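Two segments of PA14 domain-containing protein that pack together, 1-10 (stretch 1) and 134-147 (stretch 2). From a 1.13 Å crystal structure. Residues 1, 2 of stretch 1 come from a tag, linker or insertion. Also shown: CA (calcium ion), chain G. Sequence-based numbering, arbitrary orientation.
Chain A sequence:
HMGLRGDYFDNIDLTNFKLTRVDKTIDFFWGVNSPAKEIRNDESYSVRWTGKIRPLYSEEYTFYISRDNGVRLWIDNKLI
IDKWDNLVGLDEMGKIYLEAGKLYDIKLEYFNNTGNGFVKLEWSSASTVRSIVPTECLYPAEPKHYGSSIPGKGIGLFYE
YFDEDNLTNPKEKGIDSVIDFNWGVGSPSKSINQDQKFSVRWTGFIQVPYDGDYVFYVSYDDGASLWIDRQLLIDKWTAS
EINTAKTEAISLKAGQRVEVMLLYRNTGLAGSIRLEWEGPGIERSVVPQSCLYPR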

ATOM      1  N   HIS A   1      -0.043  13.022 -24.574  1.00 23.34           N
ATOM      2  CA  HIS A   1      -0.606  13.196 -23.207  1.00 17.82           C
ATOM      3  C   HIS A   1       0.432  13.793 -22.252  1.00 17.58           C
ATOM      4  O   HIS A   1       1.617  13.452 -22.321  1.00 21.77           O
ATOM      5  CB  HIS A   1      -1.090  11.858 -22.691  1.00 18.05           C
ATOM      6  CG  HIS A   1      -2.158  11.266 -23.561  1.00 18.20           C
ATOM      7  ND1 HIS A   1      -1.994  10.089 -24.266  1.00 23.02           N
ATOM      8  CD2 HIS A   1      -3.374  11.749 -23.909  1.00 17.19           C
ATOM      9  CE1 HIS A   1      -3.081   9.862 -24.990  1.00 21.30           C
ATOM     10  NE2 HIS A   1      -3.919  10.863 -24.801  1.00 21.32           N
ATOM     11  N   MET A   2      -0.061  14.680 -21.383  1.00 17.72           N
ATOM     12  CA  MET A   2       0.676  15.352 -20.351  1.00 18.96           C
ATOM     13  C   MET A   2       0.327  14.943 -18.862  1.00 17.07           C
ATOM     14  O   MET A   2      -0.801  14.738 -18.436  0.70 17.67           O
ATOM     15  CB  MET A   2       0.552  16.851 -20.468  1.00 18.30           C
ATOM     16  CG  MET A   2       0.806  17.509 -21.778  1.00 22.74           C
ATOM     17  SD  MET A   2       1.941  16.846 -22.948  0.60 24.59           S
ATOM     18  CE  MET A   2       3.490  16.486 -22.129  1.00 21.49           C
ATOM     19  N   GLY A   3       1.360  14.935 -18.061  1.00 13.81           N
ATOM     20  CA  GLY A   3       1.297  14.568 -16.665  1.00 11.22           C
ATOM     21  C   GLY A   3       2.076  13.305 -16.400  1.00 10.93           C
ATOM     22  O   GLY A   3       2.780  12.810 -17.284  1.00 11.69           O
ATOM     23  N   LEU A   4       2.003  12.803 -15.162  1.00  9.47           N
ATOM     24  CA  LEU A   4       2.643  11.523 -14.803  1.00  9.25           C
ATOM     25  C   LEU A   4       1.553  10.568 -14.382  1.00  8.91           C
ATOM     26  O   LEU A   4       0.497  10.945 -13.887  1.00 10.41           O
ATOM     27  CB  LEU A   4       3.694  11.678 -13.674  1.00  9.88           C
ATOM     28  CG  LEU A   4       4.904  12.523 -14.048  1.00  9.93           C
ATOM     29  CD1 LEU A   4       5.829  12.667 -12.850  1.00 10.42           C
ATOM     30  CD2 LEU A   4       5.622  11.954 -15.261  1.00 10.14           C
ATOM     31  N   ARG A   5       1.831   9.275 -14.566  1.00  9.11           N
ATOM     32  CA  ARG A   5       0.906   8.212 -14.108  1.00  9.18           C
ATOM     33  C   ARG A   5       1.134   7.987 -12.617  1.00  8.78           C
ATOM     34  O   ARG A   5       2.252   7.609 -12.213  1.00  9.14           O
ATOM     35  CB  ARG A   5       1.094   6.897 -14.866  1.00 10.09           C
ATOM     36  CG  ARG A   5       0.082   5.872 -14.356  1.00 10.41           C
ATOM     37  CD  ARG A   5      -0.172   4.790 -15.350  1.00 10.89           C
ATOM     38  NE  ARG A   5      -0.813   5.318 -16.566  1.00 11.01           N
ATOM     39  CZ  ARG A   5      -2.090   5.630 -16.677  1.00 11.27           C
ATOM     40  NH1 ARG A   5      -2.914   5.531 -15.668  1.00 11.70           N
ATOM     41  NH2 ARG A   5      -2.543   6.121 -17.843  1.00 12.68           N
ATOM     42  N   GLY A   6       0.085   8.207 -11.822  1.00  8.86           N
ATOM     43  CA  GLY A   6       0.103   7.966 -10.396  1.00  8.85           C
ATOM     44  C   GLY A   6      -0.620   6.649 -10.123  1.00  8.59           C
ATOM     45  O   GLY A   6      -1.793   6.506 -10.479  1.00  9.96           O
ATOM     46  N   ASP A   7       0.090   5.722  -9.452  1.00  8.41           N
ATOM     47  CA  ASP A   7      -0.478   4.493  -8.930  1.00  7.90           C
ATOM     48  C   ASP A   7      -0.606   4.711  -7.434  1.00  7.40           C
ATOM     49  O   ASP A   7       0.390   4.987  -6.739  1.00  7.83           O
ATOM     50  CB  ASP A   7       0.417   3.317  -9.277  1.00  8.34           C
ATOM     51  CG  ASP A   7       0.423   3.006 -10.749  1.00  9.56           C
ATOM     52  OD1 ASP A   7      -0.602   3.124 -11.423  1.00 10.38           O
ATOM     53  OD2 ASP A   7       1.519   2.650 -11.235  1.00 13.57           O
ATOM     54  N   TYR A   8      -1.834   4.565  -6.960  1.00  7.58           N
ATOM     55  CA  TYR A   8      -2.192   4.848  -5.595  1.00  7.79           C
ATOM     56  C   TYR A   8      -2.451   3.560  -4.836  1.00  7.85           C
ATOM     57  O   TYR A   8      -3.256   2.715  -5.271  1.00  8.44           O
ATOM     58  CB  TYR A   8      -3.481   5.753  -5.555  1.00  8.60           C
ATOM     59  CG  TYR A   8      -3.209   7.165  -6.051  1.00  8.56           C
ATOM     60  CD1 TYR A   8      -3.016   7.437  -7.405  1.00  8.98           C
ATOM     61  CD2 TYR A   8      -3.122   8.205  -5.154  1.00  8.59           C
ATOM     62  CE1 TYR A   8      -2.716   8.706  -7.853  1.00  8.92           C
ATOM     63  CE2 TYR A   8      -2.816   9.493  -5.574  1.00  8.60           C
ATOM     64  CZ  TYR A   8      -2.601   9.737  -6.921  1.00  8.61           C
ATOM     65  OH  TYR A   8      -2.313  11.046  -7.288  1.00  9.63           O
ATOM     66  N   PHE A   9      -1.794   3.453  -3.680  1.00  7.50           N
ATOM     67  CA  PHE A   9      -1.764   2.245  -2.869  1.00  7.52           C
ATOM     68  C   PHE A   9      -2.379   2.512  -1.513  1.00  7.00           C
ATOM     69  O   PHE A   9      -2.205   3.590  -0.927  1.00  7.85           O
ATOM     70  CB  PHE A   9      -0.317   1.774  -2.690  1.00  7.44           C
ATOM     71  CG  PHE A   9       0.346   1.409  -4.000  1.00  7.81           C
ATOM     72  CD1 PHE A   9       0.300   0.110  -4.474  1.00  8.69           C
ATOM     73  CD2 PHE A   9       1.067   2.339  -4.731  1.00  8.72           C
ATOM     74  CE1 PHE A   9       0.901  -0.227  -5.678  1.00  9.48           C
ATOM     75  CE2 PHE A   9       1.665   1.997  -5.936  1.00  9.04           C
ATOM     76  CZ  PHE A   9       1.578   0.710  -6.380  1.00  9.60           C
ATOM     77  N   ASP A  10      -3.052   1.506  -0.981  1.00  7.29           N
ATOM     78  CA  ASP A  10      -3.815   1.627   0.251  1.00  7.33           C
ATOM     79  C   ASP A  10      -2.961   1.520   1.504  1.00  6.75           C
ATOM     80  O   ASP A  10      -3.488   1.675   2.584  1.00  8.38           O
ATOM     81  CB  ASP A  10      -4.927   0.556   0.326  1.00  9.02           C
ATOM     82  CG  ASP A  10      -6.344   1.112   0.524  1.00 10.51           C
ATOM     83  OD1 ASP A  10      -6.568   2.284   0.533  1.00  9.87           O
ATOM     84  OD2 ASP A  10      -7.320   0.278   0.487  1.00 13.03           O
TER
HETATM   85 CA    CA G 406      -4.425   2.727   4.525  1.00  7.31          CA
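Stretch 2 (134-147) PTECLYPAEPKHYG

Strands 4-9 and 138-140 share no backbone hydrogen bond, although they lie close together and run in broadly the same N-to-C sense; the one such bond between the stretches comes from Gly3, just before the first strand. The strand axes, 5.3 Å apart at closest approach, lie at 52° to each other. The bond is from Gly3 N to Leu138 O, at 2.8 Å and with an N-H...O angle of 158°. The next step of a ladder fails for a chemical reason. Gly3 O lies 2.9 Å from Pro140 N, but proline nitrogen carries no hydrogen, so the approach is close without being a bond. Here the remaining polar links between the stretches come from a side chain and from water.

Stretch 2 begins its contact with a short 3-10 segment, 135-137, then extends through 138-140 and continues as an extended loop to Tyr146. The nearest CA pairs do not advance in step: the CA atoms of Met2 and Tyr139 are 4.8 Å apart, those of Gly3 and Leu138 4.7 Å, and those of Leu4 and Pro140 4.1 Å. Gly3, at phi 114° and psi -175°, has a backbone conformation that itself calls for glycine.

Before the strand, Met2, a residue from the expression tag, curls over stretch 2. Its CE lies 3.5 Å from the centroid of the Tyr139 ring, over the face in a CH-pi contact, and its CA makes a CA-H...O contact of 3.2 Å with Leu138 O. Leu4 begins by pointing away, yet its end returns, bringing CD2 to 4.1 Å from Leu138 CB.

Arg5 points toward stretch 2 and provides the other direct hydrogen bond, from its NE to Ala141 O at 2.9 Å, near the plane of the guanidinium. Over one face of that group sits Pro143, with CG 3.6 Å from Arg5 CZ. Water 1 accepts from Arg5 NH2 and donates to Ala141 O, so this carbonyl is reached both directly and through solvent.

Farther along, the polar links are made through water. Asp7 also points toward stretch 2, but its carboxylate is linked to the Lys144 backbone by two waters: one joins Asp7 OD2 to Lys144 N, the other Asp7 OD1 to Lys144 O. A third lies between Asp7 OD2 and Tyr146 OH, 2.6 Å from each. The contact closes with an aromatic pair, the edge of Phe9 meeting the face of Tyr146 in an offset arrangement, with centroids 5.5 Å apart and planes at 85°.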

ATOM      1  N   PRO A 134       6.036  21.684 -14.726  1.00 11.30           N
ATOM      2  CA  PRO A 134       4.730  21.872 -15.375  1.00 11.79           C
ATOM      3  C   PRO A 134       4.267  20.703 -16.229  1.00 10.77           C
ATOM      4  O   PRO A 134       5.087  19.888 -16.717  1.00 11.61           O
ATOM      5  CB  PRO A 134       4.954  23.079 -16.256  1.00 12.76           C
ATOM      6  CG  PRO A 134       6.407  23.016 -16.598  1.00 12.94           C
ATOM      7  CD  PRO A 134       7.102  22.463 -15.386  1.00 12.23           C
ATOM      8  N   THR A 135       2.973  20.629 -16.461  1.00 10.98           N
ATOM      9  CA  THR A 135       2.393  19.489 -17.130  1.00 11.49           C
ATOM     10  C   THR A 135       2.944  19.266 -18.531  1.00 12.09           C
ATOM     11  O   THR A 135       3.097  18.111 -18.968  1.00 13.16           O
ATOM     12  CB  THR A 135       0.852  19.571 -17.106  1.00 12.57           C
ATOM     13  OG1 THR A 135       0.264  18.284 -17.364  1.00 13.15           O
ATOM     14  CG2 THR A 135       0.300  20.596 -18.101  1.00 14.00           C
ATOM     15  N   GLU A 136       3.289  20.336 -19.228  1.00 13.02           N
ATOM     16  CA  GLU A 136       3.717  20.182 -20.608  1.00 14.21           C
ATOM     17  C   GLU A 136       5.107  19.551 -20.712  1.00 13.88           C
ATOM     18  O   GLU A 136       5.528  19.185 -21.829  1.00 16.47           O
ATOM     19  CB  GLU A 136       3.656  21.486 -21.392  1.00 17.11           C
ATOM     20  CG  GLU A 136       4.569  22.554 -20.883  1.00 18.51           C
ATOM     21  CD  GLU A 136       4.030  23.441 -19.760  1.00 19.90           C
ATOM     22  OE1 GLU A 136       2.933  23.179 -19.179  1.00 17.78           O
ATOM     23  OE2 GLU A 136       4.765  24.426 -19.468  1.00 24.82           O
ATOM     24  N   CYS A 137       5.809  19.424 -19.580  1.00 12.17           N
ATOM     25  CA  CYS A 137       7.113  18.788 -19.541  1.00 12.63           C
ATOM     26  C   CYS A 137       7.057  17.341 -18.977  1.00 12.01           C
ATOM     27  O   CYS A 137       8.107  16.733 -18.773  1.00 13.01           O
ATOM     28  CB  CYS A 137       8.072  19.608 -18.708  1.00 12.65           C
ATOM     29  SG  CYS A 137       8.431  21.210 -19.427  1.00 15.27           S
ATOM     30  N   LEU A 138       5.850  16.831 -18.733  1.00 11.31           N
ATOM     31  CA  LEU A 138       5.669  15.515 -18.119  1.00 11.11           C
ATOM     32  C   LEU A 138       4.829  14.646 -19.039  1.00 11.75           C
ATOM     33  O   LEU A 138       3.767  15.087 -19.489  1.00 13.59           O
ATOM     34  CB  LEU A 138       4.998  15.687 -16.759  1.00 10.56           C
ATOM     35  CG  LEU A 138       5.785  16.494 -15.719  1.00 11.19           C
ATOM     36  CD1 LEU A 138       4.936  16.773 -14.486  1.00 11.40           C
ATOM     37  CD2 LEU A 138       7.096  15.798 -15.321  1.00 12.09           C
ATOM     38  N   TYR A 139       5.237  13.383 -19.215  1.00 10.70           N
ATOM     39  CA  TYR A 139       4.542  12.437 -20.102  1.00 11.01           C
ATOM     40  C   TYR A 139       4.270  11.169 -19.295  1.00 10.10           C
ATOM     41  O   TYR A 139       5.195  10.641 -18.664  1.00 12.16           O
ATOM     42  CB  TYR A 139       5.421  12.066 -21.280  1.00 11.92           C
ATOM     43  CG  TYR A 139       5.843  13.255 -22.113  1.00 13.71           C
ATOM     44  CD1 TYR A 139       6.866  14.105 -21.684  1.00 15.61           C
ATOM     45  CD2 TYR A 139       5.232  13.533 -23.308  1.00 18.10           C
ATOM     46  CE1 TYR A 139       7.252  15.200 -22.423  1.00 17.59           C
ATOM     47  CE2 TYR A 139       5.624  14.629 -24.082  1.00 19.03           C
ATOM     48  CZ  TYR A 139       6.633  15.453 -23.637  1.00 18.95           C
ATOM     49  OH  TYR A 139       6.991  16.552 -24.394  1.00 22.86           O
ATOM     50  N   PRO A 140       3.037  10.680 -19.307  1.00 10.23           N
ATOM     51  CA  PRO A 140       2.714   9.591 -18.378  1.00 10.34           C
ATOM     52  C   PRO A 140       3.138   8.209 -18.876  1.00 11.05           C
ATOM     53  O   PRO A 140       3.018   7.928 -20.080  1.00 12.98           O
ATOM     54  CB  PRO A 140       1.184   9.685 -18.236  1.00 11.74           C
ATOM     55  CG  PRO A 140       0.765  10.277 -19.547  1.00 11.70           C
ATOM     56  CD  PRO A 140       1.836  11.260 -19.920  1.00 12.03           C
ATOM     57  N   ALA A 141       3.633   7.362 -17.977  1.00 10.60           N
ATOM     58  CA  ALA A 141       3.879   5.964 -18.309  1.00 11.20           C
ATOM     59  C   ALA A 141       2.564   5.246 -18.612  1.00 12.03           C
ATOM     60  O   ALA A 141       1.499   5.672 -18.214  1.00 12.90           O
ATOM     61  CB  ALA A 141       4.617   5.277 -17.164  1.00 12.39           C
ATOM     62  N   GLU A 142       2.679   4.120 -19.351  1.00 14.05           N
ATOM     63  CA  GLU A 142       1.565   3.181 -19.547  1.00 16.46           C
ATOM     64  C   GLU A 142       1.234   2.517 -18.223  1.00 13.49           C
ATOM     65  O   GLU A 142       2.148   2.321 -17.401  1.00 15.79           O
ATOM     66  CB  GLU A 142       1.987   2.060 -20.506  1.00 20.36           C
ATOM     67  CG  GLU A 142       2.533   2.499 -21.857  1.00 27.16           C
ATOM     68  CD  GLU A 142       1.537   3.314 -22.628  1.00 25.41           C
ATOM     69  OE1 GLU A 142       0.398   2.820 -22.744  1.00 43.75           O
ATOM     70  OE2 GLU A 142       1.843   4.333 -23.056  1.00 34.86           O
ATOM     71  N   PRO A 143      -0.035   2.164 -17.974  1.00 14.39           N
ATOM     72  CA  PRO A 143      -0.358   1.525 -16.713  1.00 15.53           C
ATOM     73  C   PRO A 143       0.249   0.155 -16.542  1.00 14.80           C
ATOM     74  O   PRO A 143       0.257  -0.652 -17.476  1.00 17.30           O
ATOM     75  CB  PRO A 143      -1.877   1.380 -16.733  1.00 17.74           C
ATOM     76  CG  PRO A 143      -2.385   2.210 -17.846  1.00 19.51           C
ATOM     77  CD  PRO A 143      -1.231   2.412 -18.791  1.00 15.77           C
ATOM     78  N   LYS A 144       0.844  -0.070 -15.384  1.00 14.53           N
ATOM     79  CA  LYS A 144       1.293  -1.381 -14.947  1.00 14.68           C
ATOM     80  C   LYS A 144       0.084  -2.127 -14.408  1.00 15.62           C
ATOM     81  O   LYS A 144      -0.689  -1.568 -13.622  1.00 16.33           O
ATOM     82  CB  LYS A 144       2.352  -1.262 -13.825  1.00 16.09           C
ATOM     83  CG  LYS A 144       2.794  -2.605 -13.260  1.00 17.99           C
ATOM     84  CD  LYS A 144       3.909  -2.555 -12.234  1.00 20.98           C
ATOM     85  CE  LYS A 144       4.252  -3.986 -11.823  1.00 26.42           C
ATOM     86  NZ  LYS A 144       5.381  -4.071 -10.874  1.00 30.29           N
ATOM     87  N   HIS A 145      -0.032  -3.412 -14.758  1.00 18.43           N
ATOM     88  CA  HIS A 145      -1.138  -4.228 -14.305  1.00 18.45           C
ATOM     89  C   HIS A 145      -0.914  -4.726 -12.884  1.00 16.37           C
ATOM     90  O   HIS A 145       0.189  -5.210 -12.558  1.00 17.45           O
ATOM     91  CB  HIS A 145      -1.331  -5.395 -15.280  1.00 21.84           C
ATOM     92  CG  HIS A 145      -2.212  -6.482 -14.773  1.00 29.71           C
ATOM     93  ND1 HIS A 145      -3.570  -6.322 -14.650  1.00 32.93           N
ATOM     94  CD2 HIS A 145      -1.932  -7.736 -14.344  1.00 32.59           C
ATOM     95  CE1 HIS A 145      -4.102  -7.438 -14.182  1.00 39.45           C
ATOM     96  NE2 HIS A 145      -3.128  -8.311 -13.984  1.00 40.48           N
ATOM     97  N   TYR A 146      -1.960  -4.599 -12.062  1.00 19.52           N
ATOM     98  CA  TYR A 146      -1.996  -5.126 -10.729  1.00 20.07           C
ATOM     99  C   TYR A 146      -3.225  -6.017 -10.690  1.00 21.16           C
ATOM    100  O   TYR A 146      -4.228  -5.788 -11.381  1.00 28.58           O
ATOM    101  CB  TYR A 146      -2.086  -4.019  -9.656  1.00 18.85           C
ATOM    102  CG  TYR A 146      -0.815  -3.186  -9.543  1.00 15.87           C
ATOM    103  CD1 TYR A 146      -0.615  -2.027 -10.317  1.00 17.16           C
ATOM    104  CD2 TYR A 146       0.210  -3.570  -8.710  1.00 17.05           C
ATOM    105  CE1 TYR A 146       0.593  -1.294 -10.203  1.00 14.79           C
ATOM    106  CE2 TYR A 146       1.382  -2.869  -8.627  1.00 16.31           C
ATOM    107  CZ  TYR A 146       1.590  -1.741  -9.352  1.00 16.17           C
ATOM    108  OH  TYR A 146       2.798  -1.061  -9.229  1.00 18.48           O
ATOM    109  N   GLY A 147      -3.127  -7.038  -9.887  1.00 18.81           N
ATOM    110  CA  GLY A 147      -4.279  -7.869  -9.604  1.00 21.32           C
ATOM    111  C   GLY A 147      -4.053  -9.299  -9.980  1.00 17.60           C
ATOM    112  O   GLY A 147      -3.357  -9.641 -10.921  1.00 17.32           O
TER
HETATM  113  O   HOH W   1      -0.613   6.408 -19.970  1.00 25.24           O
HETATM  114  O   HOH W   2       1.670   2.206 -13.906  1.00 15.09           O
HETATM  115  O   HOH W   3      -1.502   1.037 -13.223  1.00 15.37           O
HETATM  116  O   HOH W   4       3.524   1.286 -10.182  1.00 17.14           O
HETATM  117  O   HOH W   5      -5.698   3.732   2.786  1.00  8.32           O
HETATM  118  O   HOH W   6      -6.003   0.851   4.134  1.00 11.37           O
HETATM  119  O   HOH W   7      -3.116   0.776   5.255  1.00  8.63           O